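PDB 5GP9: transcriptional regulator (TetR/AcrR family) from Bacillus halodurans, which probably represses fatty acid degradation genes by binding their operator DNA, with fatty acyl ligands as likely effectors. Local coordinates for residues Q17-E21 with H22-Q26; N112-L115 with R116-I119. All coordinates share one frame; numbering follows the deposited sequence.

Contact 1. Residues Q17-E21 with H22-Q26; sequences QVIAE and HGYHQ
V18 and I19 meet H22 and G23 in a local backbone contact at a kink in helix 8-26, the helix that runs into the predicted helix-turn-helix of this TetR-type DNA-binding domain. The short segments 17-21 and 22-26 lie at 93° to each other, so the chain turns sharply here. H22 N still makes a nearly straight hydrogen bond to V18 O (3.0 Å), but the next one, G23 N to I19 O (2.8 Å), is bent and weak. G23 then takes a positive phi of 86°, a value glycine adopts easily, and Y24 N and H25 N have no bond to the preceding turn. Y24 N donates instead to the E107 carboxylate.

On the polar flank, E21 and H22 run alongside each other. H22 CG stands anti to its carbonyl carbon (chi1 -60°), which carries the imidazole in front of E21: E21 CB sits over the ring centre, 4.2 Å from the centroid and almost on its normal, a CH-pi contact. Carboxylate and ring planes are close to perpendicular, with E21 OE1 4.3 Å from H22 NE2; this nearness might favour a protonated imidazole. On the buried side, I19 bridges the bend. Its CG2 branch packs against Y24 CB at 4.2 Å, while CD1 comes to the edge of the phenol ring near its plane.

Around the kink, V18 packs on I32 and A35 of helix 29-36, and I19 reaches L54 of helix 50-74 and V103 of helix 98-107. Y24 lies against helix 50-74, where K50 makes a cation-pi contact with its ring and a hydrogen bond to its carbonyl oxygen.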
loop_
_atom_site.group_PDB
_atom_site.type_symbol
_atom_site.label_atom_id
_atom_site.label_comp_id
_atom_site.label_asym_id
_atom_site.label_seq_id
_atom_site.Cartn_x
_atom_site.Cartn_y
_atom_site.Cartn_z
ATOM N N GLN A 17 13.821 15.005 7.783
ATOM C CA GLN A 17 13.430 16.328 7.355
ATOM C C GLN A 17 13.752 16.588 5.902
ATOM O O GLN A 17 12.893 17.008 5.147
ATOM C CB GLN A 17 14.074 17.384 8.248
ATOM C CG GLN A 17 13.654 18.766 7.797
ATOM C CD GLN A 17 14.282 19.837 8.624
ATOM O OE1 GLN A 17 13.964 19.998 9.820
ATOM N NE2 GLN A 17 15.230 20.561 8.002
ATOM N N VAL A 18 14.960 16.270 5.484
ATOM C CA VAL A 18 15.392 16.545 4.147
ATOM C C VAL A 18 14.663 15.697 3.097
ATOM O O VAL A 18 14.250 16.193 2.033
ATOM C CB VAL A 18 16.906 16.344 4.042
ATOM C CG1 VAL A 18 17.384 16.345 2.596
ATOM C CG2 VAL A 18 17.582 17.424 4.864
ATOM N N ILE A 19 14.477 14.439 3.439
ATOM C CA ILE A 19 13.783 13.511 2.562
ATOM C C ILE A 19 12.339 13.895 2.457
ATOM O O ILE A 19 11.791 13.850 1.361
ATOM C CB ILE A 19 13.981 12.043 2.947
ATOM C CG1 ILE A 19 15.448 11.585 2.823
ATOM C CG2 ILE A 19 13.058 11.109 2.171
ATOM C CD1 ILE A 19 15.789 10.247 3.454
ATOM N N ALA A 20 11.714 14.305 3.539
ATOM C CA ALA A 20 10.299 14.672 3.495
ATOM C C ALA A 20 10.158 15.949 2.655
ATOM O O ALA A 20 9.293 16.069 1.804
ATOM C CB ALA A 20 9.773 14.908 4.868
ATOM N N GLU A 21 11.067 16.885 2.857
ATOM C CA GLU A 21 10.892 18.211 2.266
ATOM C C GLU A 21 11.181 18.255 0.799
ATOM O O GLU A 21 10.483 18.959 0.071
ATOM C CB GLU A 21 11.782 19.240 2.962
ATOM C CG GLU A 21 11.177 19.772 4.265
ATOM C CD GLU A 21 12.053 20.845 4.929
ATOM O OE1 GLU A 21 12.882 21.486 4.207
ATOM O OE2 GLU A 21 11.917 21.051 6.163
ATOM N N HIS A 22 12.252 17.609 0.371
ATOM C CA HIS A 22 12.717 17.642 -1.003
ATOM C C HIS A 22 12.582 16.340 -1.733
ATOM O O HIS A 22 12.882 16.272 -2.922
ATOM C CB HIS A 22 14.197 18.085 -1.043
ATOM C CG HIS A 22 14.417 19.447 -0.451
ATOM N ND1 HIS A 22 15.361 19.702 0.518
ATOM C CD2 HIS A 22 13.749 20.611 -0.645
ATOM C CE1 HIS A 22 15.262 20.964 0.900
ATOM N NE2 HIS A 22 14.304 21.540 0.200
ATOM N N GLY A 23 12.185 15.281 -1.033
ATOM C CA GLY A 23 11.948 14.015 -1.650
ATOM C C GLY A 23 13.215 13.312 -1.708
ATOM O O GLY A 23 14.287 13.946 -1.644
ATOM N N TYR A 24 13.137 11.990 -1.838
ATOM C CA TYR A 24 14.276 11.109 -1.653
ATOM C C TYR A 24 15.351 11.286 -2.701
ATOM O O TYR A 24 16.561 11.222 -2.390
ATOM C CB TYR A 24 13.884 9.644 -1.627
ATOM C CG TYR A 24 15.053 8.628 -1.539
ATOM C CD1 TYR A 24 15.784 8.466 -0.395
ATOM C CD2 TYR A 24 15.377 7.806 -2.620
ATOM C CE1 TYR A 24 16.801 7.555 -0.311
ATOM C CE2 TYR A 24 16.400 6.878 -2.537
ATOM C CZ TYR A 24 17.113 6.773 -1.394
ATOM O OH TYR A 24 18.131 5.886 -1.297
ATOM N N HIS A 25 14.912 11.429 -3.939
ATOM C CA HIS A 25 15.847 11.544 -5.039
ATOM C C HIS A 25 16.731 12.789 -4.930
ATOM O O HIS A 25 17.923 12.703 -5.103
ATOM C CB HIS A 25 15.103 11.545 -6.381
ATOM C CG HIS A 25 14.307 10.297 -6.632
ATOM N ND1 HIS A 25 12.984 10.324 -7.033
ATOM C CD2 HIS A 25 14.637 8.987 -6.518
ATOM C CE1 HIS A 25 12.541 9.089 -7.181
ATOM N NE2 HIS A 25 13.519 8.260 -6.864
ATOM N N GLN A 26 16.127 13.940 -4.707
ATOM C CA GLN A 26 16.850 15.167 -4.472
ATOM C C GLN A 26 17.577 15.272 -3.105
ATOM O O GLN A 26 18.420 16.147 -2.932
ATOM C CB GLN A 26 15.894 16.348 -4.581
ATOM C CG GLN A 26 15.496 16.684 -5.996
ATOM C CD GLN A 26 14.613 17.910 -6.063
ATOM O OE1 GLN A 26 14.336 18.570 -5.049
ATOM N NE2 GLN A 26 14.170 18.233 -7.266
#

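Contact 2. Residues N112-L115 with R116-I119; sequences NTEL and RLKI
R116 N bonds back to N112 O (2.9 Å) and I119 N to L115 O (2.9 Å), with L117 N to T113 O and K118 N to E114 O between them, the i to i+4 ladder of the first turns of helix 113-139. N112 is the N-cap. Its OD1 accepts a nearly straight bond from L115 N (3.0 Å), which arrives from above the amide carbonyl plane, and a weak one from E114 N, so a single side-chain oxygen serves two amides of the first turn.

R116 turns back toward the helix start. Its CG leaves anti to the backbone N (chi1 -179°), and a near-eclipsed bend at chi3 (18°) lays the guanidinium across T113, with NH2 3.4 Å from T113 CA and N112 O above one face, offset toward the rim. Weak hydrogen bonds from NE to Q110 O and from NH2 to S111 O help fix it there. M169 of the second subunit packs on both R116 and L117.

L117 CG presses closely on T113 O. K118 folds at its last torsion, carrying NZ to 3.7 Å from E114 O, although its amine stays well apart from the E114 carboxylate.

The buried flank belongs to L115 and I119, both of which pack on I55 of helix 50-74; I119 also touches the bound palmitic acid. These two side chains cross at a slant, and I119 CD1 rests 3.7 Å from L115 CG.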
loop_
_atom_site.group_PDB
_atom_site.type_symbol
_atom_site.label_atom_id
_atom_site.label_comp_id
_atom_site.label_asym_id
_atom_site.label_seq_id
_atom_site.Cartn_x
_atom_site.Cartn_y
_atom_site.Cartn_z
ATOM N N ASN A 112 13.379 0.461 -6.624
ATOM C CA ASN A 112 14.673 -0.167 -6.409
ATOM C C ASN A 112 14.451 -1.542 -5.774
ATOM O O ASN A 112 14.116 -1.642 -4.604
ATOM C CB ASN A 112 15.557 0.735 -5.527
ATOM C CG ASN A 112 16.932 0.138 -5.272
ATOM O OD1 ASN A 112 17.096 -1.094 -5.138
ATOM N ND2 ASN A 112 17.935 1.008 -5.192
ATOM N N THR A 113 14.634 -2.602 -6.554
ATOM C CA THR A 113 14.316 -3.956 -6.091
ATOM C C THR A 113 15.019 -4.363 -4.780
ATOM O O THR A 113 14.433 -5.062 -3.930
ATOM C CB THR A 113 14.602 -5.022 -7.180
ATOM O OG1 THR A 113 14.230 -6.314 -6.679
ATOM C CG2 THR A 113 16.095 -5.048 -7.616
ATOM N N GLU A 114 16.261 -3.939 -4.603
ATOM C CA GLU A 114 17.010 -4.383 -3.441
ATOM C C GLU A 114 16.787 -3.473 -2.235
ATOM O O GLU A 114 16.779 -3.939 -1.109
ATOM C CB GLU A 114 18.470 -4.655 -3.817
ATOM C CG GLU A 114 18.516 -5.742 -4.895
ATOM C CD GLU A 114 19.895 -6.328 -5.127
ATOM O OE1 GLU A 114 20.041 -7.583 -4.950
ATOM O OE2 GLU A 114 20.814 -5.532 -5.506
ATOM N N LEU A 115 16.495 -2.205 -2.459
ATOM C CA LEU A 115 15.977 -1.361 -1.369
ATOM C C LEU A 115 14.617 -1.860 -0.853
ATOM O O LEU A 115 14.387 -1.950 0.359
ATOM C CB LEU A 115 15.845 0.050 -1.869
ATOM C CG LEU A 115 15.289 1.050 -0.889
ATOM C CD1 LEU A 115 16.274 1.322 0.226
ATOM C CD2 LEU A 115 14.946 2.299 -1.647
ATOM N N ARG A 116 13.763 -2.223 -1.789
ATOM C CA ARG A 116 12.451 -2.732 -1.504
ATOM C C ARG A 116 12.527 -3.996 -0.673
ATOM O O ARG A 116 11.775 -4.166 0.225
ATOM C CB ARG A 116 11.681 -2.945 -2.800
ATOM C CG ARG A 116 10.271 -3.453 -2.606
ATOM C CD ARG A 116 9.342 -3.161 -3.781
ATOM N NE ARG A 116 10.010 -2.837 -5.042
ATOM C CZ ARG A 116 10.565 -3.713 -5.878
ATOM N NH1 ARG A 116 10.587 -5.001 -5.583
ATOM N NH2 ARG A 116 11.115 -3.292 -7.023
ATOM N N LEU A 117 13.472 -4.871 -0.974
ATOM C CA LEU A 117 13.674 -6.058 -0.187
ATOM C C LEU A 117 14.070 -5.765 1.265
ATOM O O LEU A 117 13.582 -6.407 2.169
ATOM C CB LEU A 117 14.781 -6.912 -0.867
ATOM C CG LEU A 117 14.382 -7.561 -2.215
ATOM C CD1 LEU A 117 15.577 -8.368 -2.805
ATOM C CD2 LEU A 117 13.132 -8.427 -2.036
ATOM N N LYS A 118 14.990 -4.828 1.439
ATOM C CA LYS A 118 15.439 -4.422 2.770
ATOM C C LYS A 118 14.288 -3.805 3.582
ATOM O O LYS A 118 14.055 -4.122 4.747
ATOM C CB LYS A 118 16.572 -3.420 2.661
ATOM C CG LYS A 118 17.846 -4.081 2.171
ATOM C CD LYS A 118 19.049 -3.165 2.431
ATOM C CE LYS A 118 20.214 -3.540 1.532
ATOM N NZ LYS A 118 20.096 -2.994 0.148
ATOM N N ILE A 119 13.540 -2.956 2.925
ATOM C CA ILE A 119 12.358 -2.346 3.636
ATOM C C ILE A 119 11.349 -3.392 4.138
ATOM O O ILE A 119 10.865 -3.404 5.284
ATOM C CB ILE A 119 11.706 -1.333 2.659
ATOM C CG1 ILE A 119 12.648 -0.153 2.457
ATOM C CG2 ILE A 119 10.322 -0.906 3.164
ATOM C CD1 ILE A 119 12.244 0.672 1.226
#

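In the fold
Contact 1 lies in the DNA-binding domain and contact 2 at the start of a helix in the ligand-binding region; their centres are 18 Å apart, and their nearest atoms approach to about 5 Å without touching. Q110 connects them: its side chain hydrogen-bonds H25, while its carbonyl oxygen receives the weak bond from R116. Helix 50-74 also spans both, meeting contact 1 at L54 and contact 2 at I55. The palmitic acid is about 3 Å from the side chain of I119 but about 12 Å from that of I19. This layout is consistent with a route by which ligand binding could be sensed at the DNA-binding domain.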